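Local coordinates for two-domain protein containing predicted PHP-like metal-dependent phosphoesterase (Bacteroides vulgatus ATCC 8482, PDB 3E38) that is a predicted PHP-like, zinc-binding phosphoesterase that may act as a 5'-3' exonuclease on DNA or RNA and carries an additional Ig-like domain, at residues B[46-51]-B[209-214]; B[177-182]-B[331-336]. All coordinates share one frame; numbering follows the deposited sequence.

Interaction 1 (B[46-51]-B[209-214]); sequences DGLDAI and EHRTMT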
loop_
_atom_site.group_PDB
_atom_site.type_symbol
_atom_site.label_atom_id
_atom_site.label_comp_id
_atom_site.label_asym_id
_atom_site.label_seq_id
_atom_site.Cartn_x
_atom_site.Cartn_y
_atom_site.Cartn_z
ATOM N N ASP B 46 -0.727 -14.600 8.869
ATOM C CA ASP B 46 -1.311 -14.808 7.543
ATOM C C ASP B 46 -2.640 -15.567 7.568
ATOM O O ASP B 46 -3.150 -15.930 6.506
ATOM C CB ASP B 46 -0.395 -15.630 6.611
ATOM C CG ASP B 46 0.943 -14.945 6.235
ATOM O OD1 ASP B 46 1.219 -13.796 6.645
ATOM O OD2 ASP B 46 1.726 -15.617 5.490
ATOM N N GLY B 47 -3.146 -15.924 8.731
ATOM C CA GLY B 47 -4.444 -16.627 8.819
ATOM C C GLY B 47 -4.443 -18.110 8.461
ATOM O O GLY B 47 -5.459 -18.703 8.067
ATOM N N LEU B 48 -3.262 -18.688 8.593
ATOM C CA LEU B 48 -3.053 -20.085 8.316
ATOM C C LEU B 48 -3.498 -20.813 9.514
ATOM O O LEU B 48 -3.558 -20.243 10.587
ATOM C CB LEU B 48 -1.577 -20.402 8.076
ATOM C CG LEU B 48 -0.825 -19.901 6.875
ATOM C CD1 LEU B 48 0.479 -20.741 6.771
ATOM C CD2 LEU B 48 -1.680 -20.065 5.676
ATOM N N ASP B 49 -3.773 -22.097 9.305
ATOM C CA ASP B 49 -4.221 -23.009 10.362
ATOM C C ASP B 49 -3.185 -24.072 10.725
ATOM O O ASP B 49 -3.127 -24.601 11.852
ATOM C CB ASP B 49 -5.486 -23.725 9.903
ATOM C CG ASP B 49 -6.650 -22.776 9.716
ATOM O OD1 ASP B 49 -7.010 -22.067 10.674
ATOM O OD2 ASP B 49 -7.232 -22.770 8.626
ATOM N N ALA B 50 -2.363 -24.384 9.743
ATOM C CA ALA B 50 -1.408 -25.463 9.877
ATOM C C ALA B 50 -0.197 -25.294 8.970
ATOM O O ALA B 50 -0.266 -24.742 7.849
ATOM C CB ALA B 50 -2.114 -26.822 9.620
ATOM N N ILE B 51 0.906 -25.812 9.479
ATOM C CA ILE B 51 2.165 -25.769 8.771
ATOM C C ILE B 51 3.000 -26.970 9.054
ATOM O O ILE B 51 2.801 -27.659 10.008
ATOM C CB ILE B 51 3.038 -24.532 9.212
ATOM C CG1 ILE B 51 3.469 -24.671 10.660
ATOM C CG2 ILE B 51 2.303 -23.203 8.993
ATOM C CD1 ILE B 51 4.379 -23.521 11.169
ATOM N N GLU B 209 -0.667 -9.680 -2.502
ATOM C CA GLU B 209 -0.154 -11.031 -2.771
ATOM C C GLU B 209 -0.269 -11.899 -1.527
ATOM O O GLU B 209 -0.364 -11.432 -0.414
ATOM C CB GLU B 209 1.296 -10.997 -3.239
ATOM C CG GLU B 209 1.497 -10.320 -4.571
ATOM C CD GLU B 209 2.918 -10.368 -5.038
ATOM O OE1 GLU B 209 3.748 -11.108 -4.438
ATOM O OE2 GLU B 209 3.210 -9.642 -6.019
ATOM N N HIS B 210 -0.270 -13.200 -1.747
ATOM C CA HIS B 210 -0.380 -14.158 -0.641
ATOM C C HIS B 210 0.482 -15.350 -0.891
ATOM O O HIS B 210 0.704 -15.779 -2.038
ATOM C CB HIS B 210 -1.840 -14.629 -0.502
ATOM C CG HIS B 210 -2.303 -15.396 -1.688
ATOM N ND1 HIS B 210 -2.062 -16.743 -1.824
ATOM C CD2 HIS B 210 -2.870 -14.995 -2.848
ATOM C CE1 HIS B 210 -2.511 -17.156 -2.995
ATOM N NE2 HIS B 210 -3.007 -16.114 -3.639
ATOM N N ARG B 211 0.907 -15.966 0.197
ATOM C CA ARG B 211 1.779 -17.105 0.079
ATOM C C ARG B 211 1.021 -18.212 -0.604
ATOM O O ARG B 211 -0.151 -18.395 -0.341
ATOM C CB ARG B 211 2.296 -17.580 1.442
ATOM C CG ARG B 211 1.351 -18.506 2.207
ATOM C CD ARG B 211 2.104 -19.301 3.259
ATOM N NE ARG B 211 2.360 -18.473 4.417
ATOM C CZ ARG B 211 3.190 -18.767 5.398
ATOM N NH1 ARG B 211 3.888 -19.884 5.374
ATOM N NH2 ARG B 211 3.320 -17.912 6.406
ATOM N N THR B 212 1.689 -18.928 -1.501
ATOM C CA THR B 212 1.088 -20.098 -2.144
ATOM C C THR B 212 0.768 -21.106 -1.058
ATOM O O THR B 212 1.543 -21.351 -0.148
ATOM C CB THR B 212 2.035 -20.660 -3.199
ATOM O OG1 THR B 212 2.202 -19.642 -4.182
ATOM C CG2 THR B 212 1.505 -21.932 -3.851
HETATM N N MSE B 213 -0.417 -21.647 -1.113
HETATM C CA MSE B 213 -0.826 -22.534 -0.045
HETATM C C MSE B 213 -1.838 -23.551 -0.475
HETATM O O MSE B 213 -2.178 -23.640 -1.624
HETATM C CB MSE B 213 -1.445 -21.694 1.079
HETATM C CG MSE B 213 -2.770 -21.025 0.684
HETATM SE SE MSE B 213 -3.490 -19.886 2.113
HETATM C CE MSE B 213 -2.124 -18.491 2.018
ATOM N N THR B 214 -2.308 -24.332 0.489
ATOM C CA THR B 214 -3.329 -25.376 0.207
ATOM C C THR B 214 -4.565 -25.233 1.063
ATOM O O THR B 214 -4.504 -25.080 2.286
ATOM C CB THR B 214 -2.794 -26.827 0.405
ATOM O OG1 THR B 214 -1.616 -27.021 -0.359
ATOM C CG2 THR B 214 -3.814 -27.864 0.016
HETATM O O HOH W 1 -0.142 -15.234 3.065
#
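Arg211 and Asp46 form a salt bridge in which two N-H groups converge on one carboxylate oxygen: NH2 lies 2.9 Å and NE 3.1 Å from Asp46 OD2. NE meets the anti lone pair of that oxygen, whereas NH2 comes from above the carboxylate, whose plane is turned 75° from the guanidinium. Leu48 CD1, 3.6 Å from Arg211 CZ, lies over the centre of one flat, apolar guanidinium face, while the edge serves the acids. The other Leu48 methyl, CD2, packs against Met213, a selenomethionine whose chain, bent at chi3 (69°), sets SE and CE each 4.0 Å from that methyl. The remaining nitrogen, NH1, forms a salt bridge with Asp22, which ends strand 17-22 of the mixed PHP-domain sheet; an alanine in place of Arg211 would probably leave the carboxylates of Asp46 and Asp22 without their shared cation and the Leu48 methyl without its flat partner. A water bridges the Arg211 backbone N and, weakly, Asp46 OD2. Behind Asp46, helix 36-45 closes in a Schellman motif, where Gly47 adopts the positive phi (77°) that a residue without a side chain takes easily. His210 ND1 donates a hydrogen bond of 2.9 Å to Arg211 O.

Interaction 2 (B[177-182]-B[331-336]); sequences EAIQWC and VAPDKG
With CG1 of Ile179 beside its backbone N (chi1 -64°), the CG2 branch is directed at the 331-336 turn, and Gln180, its CG anti to the backbone N but its chain bent at chi2 (57°), brings its amide round to the same proline. The two side chains meet Pro333 at its CD corner: Ile179 CG2 lies 3.8 Å from Pro333 CD, the two side chains running antiparallel alongside one another, while the Gln180 side chain lies roughly perpendicular to that of Pro333 and sets OE1 3.5 Å from Pro333 CD. Gln180 CB adds a contact of 4.0 Å to Pro333 CG, and Ile179 CG2 reaches Ala332 CA at the same distance. No hydrogen bond joins the segments; the amide of Gln180 instead donates through NE2 to Asp184, one turn further along helix 176-185. That helix packs on the PHP-domain sheet, where Ile179 also touches Val168 and Met189, so a branched aliphatic side chain suits a position shared by sheet and turn. The turn belongs to the Ig-like domain: Ala332 to Lys335 form a type II beta turn, with Pro333 at its second position, where the ring's restricted phi (-47°) fits. A classic beta bulge, in which Val331 and Ala332 both face Lys335, overlaps it, and Lys335 N hydrogen-bonds to Ala332 O at 2.8 Å. Just before the turn, Val331 packs on Glu247 and Leu250 of helix 247-257.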
loop_
_atom_site.group_PDB
_atom_site.type_symbol
_atom_site.label_atom_id
_atom_site.label_comp_id
_atom_site.label_asym_id
_atom_site.label_seq_id
_atom_site.Cartn_x
_atom_site.Cartn_y
_atom_site.Cartn_z
ATOM N N GLU B 177 1.536 -29.530 -15.478
ATOM C CA GLU B 177 1.767 -30.914 -15.913
ATOM C C GLU B 177 1.357 -31.792 -14.739
ATOM O O GLU B 177 0.882 -32.910 -14.925
ATOM C CB GLU B 177 3.230 -31.189 -16.296
ATOM C CG GLU B 177 3.814 -30.307 -17.409
ATOM C CD GLU B 177 4.185 -28.882 -16.979
ATOM O OE1 GLU B 177 3.939 -28.490 -15.819
ATOM O OE2 GLU B 177 4.726 -28.155 -17.834
ATOM N N ALA B 178 1.504 -31.239 -13.535
ATOM C CA ALA B 178 1.256 -32.001 -12.305
ATOM C C ALA B 178 -0.217 -32.196 -12.097
ATOM O O ALA B 178 -0.656 -33.189 -11.527
ATOM C CB ALA B 178 1.878 -31.293 -11.053
ATOM N N ILE B 179 -0.987 -31.225 -12.566
ATOM C CA ILE B 179 -2.443 -31.272 -12.412
ATOM C C ILE B 179 -2.927 -32.541 -13.107
ATOM O O ILE B 179 -3.645 -33.347 -12.531
ATOM C CB ILE B 179 -3.166 -29.982 -12.950
ATOM C CG1 ILE B 179 -2.746 -28.755 -12.133
ATOM C CG2 ILE B 179 -4.674 -30.131 -12.876
ATOM C CD1 ILE B 179 -3.079 -27.443 -12.783
ATOM N N GLN B 180 -2.462 -32.733 -14.322
ATOM C CA GLN B 180 -2.914 -33.860 -15.135
ATOM C C GLN B 180 -2.460 -35.167 -14.517
ATOM O O GLN B 180 -3.107 -36.208 -14.648
ATOM C CB GLN B 180 -2.402 -33.725 -16.576
ATOM C CG GLN B 180 -3.019 -34.701 -17.538
ATOM C CD GLN B 180 -4.530 -34.583 -17.557
ATOM O OE1 GLN B 180 -5.079 -33.487 -17.664
ATOM N NE2 GLN B 180 -5.211 -35.720 -17.452
ATOM N N TRP B 181 -1.327 -35.105 -13.847
ATOM C CA TRP B 181 -0.748 -36.295 -13.194
ATOM C C TRP B 181 -1.623 -36.708 -12.044
ATOM O O TRP B 181 -1.976 -37.868 -11.897
ATOM C CB TRP B 181 0.677 -36.058 -12.700
ATOM C CG TRP B 181 1.627 -36.018 -13.830
ATOM C CD1 TRP B 181 1.475 -36.659 -15.020
ATOM C CD2 TRP B 181 2.930 -35.414 -13.870
ATOM N NE1 TRP B 181 2.559 -36.427 -15.832
ATOM C CE2 TRP B 181 3.477 -35.691 -15.140
ATOM C CE3 TRP B 181 3.686 -34.710 -12.969
ATOM C CZ2 TRP B 181 4.720 -35.239 -15.524
ATOM C CZ3 TRP B 181 4.930 -34.274 -13.349
ATOM C CH2 TRP B 181 5.433 -34.525 -14.603
ATOM N N CYS B 182 -1.981 -35.731 -11.243
ATOM C CA CYS B 182 -2.842 -35.988 -10.092
ATOM C C CYS B 182 -4.212 -36.478 -10.538
ATOM O O CYS B 182 -4.804 -37.370 -9.903
ATOM C CB CYS B 182 -3.003 -34.756 -9.228
ATOM S SG CYS B 182 -1.479 -34.208 -8.454
ATOM N N VAL B 331 -9.505 -26.620 -13.189
ATOM C CA VAL B 331 -9.999 -27.974 -12.950
ATOM C C VAL B 331 -9.175 -29.019 -13.722
ATOM O O VAL B 331 -9.203 -30.230 -13.454
ATOM C CB VAL B 331 -11.551 -28.059 -13.240
ATOM C CG1 VAL B 331 -12.326 -27.004 -12.376
ATOM C CG2 VAL B 331 -11.906 -27.936 -14.772
ATOM N N ALA B 332 -8.429 -28.497 -14.671
ATOM C CA ALA B 332 -7.498 -29.251 -15.517
ATOM C C ALA B 332 -6.514 -28.255 -16.137
ATOM O O ALA B 332 -6.809 -27.066 -16.227
ATOM C CB ALA B 332 -8.228 -30.044 -16.630
ATOM N N PRO B 333 -5.334 -28.722 -16.544
ATOM C CA PRO B 333 -4.476 -27.773 -17.222
ATOM C C PRO B 333 -5.239 -26.989 -18.281
ATOM O O PRO B 333 -5.985 -27.559 -19.090
ATOM C CB PRO B 333 -3.439 -28.679 -17.929
ATOM C CG PRO B 333 -3.429 -29.923 -17.192
ATOM C CD PRO B 333 -4.845 -30.105 -16.672
ATOM N N ASP B 334 -5.065 -25.681 -18.260
ATOM C CA ASP B 334 -5.645 -24.843 -19.304
ATOM C C ASP B 334 -7.141 -24.943 -19.402
ATOM O O ASP B 334 -7.716 -24.567 -20.419
ATOM C CB ASP B 334 -5.063 -25.218 -20.688
ATOM C CG ASP B 334 -3.629 -24.731 -20.874
ATOM O OD1 ASP B 334 -3.288 -23.626 -20.367
ATOM O OD2 ASP B 334 -2.847 -25.446 -21.539
ATOM N N LYS B 335 -7.763 -25.469 -18.367
ATOM C CA LYS B 335 -9.223 -25.601 -18.363
ATOM C C LYS B 335 -9.793 -25.085 -17.061
ATOM O O LYS B 335 -9.505 -25.618 -15.999
ATOM C CB LYS B 335 -9.674 -27.071 -18.617
ATOM C CG LYS B 335 -9.623 -27.508 -20.093
ATOM C CD LYS B 335 -10.098 -28.961 -20.306
ATOM N N GLY B 336 -10.597 -24.032 -17.171
ATOM C CA GLY B 336 -11.306 -23.426 -16.021
ATOM C C GLY B 336 -12.694 -24.020 -15.793
ATOM O O GLY B 336 -13.286 -24.655 -16.665
#

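Interaction 1 is buried within the PHP domain, whereas interaction 2 is a partly buried contact between that domain and the Ig-like domain; their centres lie about 22 Å apart and their nearest atoms about 11 Å. They share no helix or strand, although both involve elements that pack on or belong to the same mixed sheet. In the interior, charge is paired: a cation meets two acids and has a leucine methyl over one face. At the domain boundary the contact is van der Waals, an aliphatic branch and an amide against a proline ring. Interaction 2 lies away from the zinc ions, whereas in interaction 1 the side chain of Arg211 is about 12 Å from one.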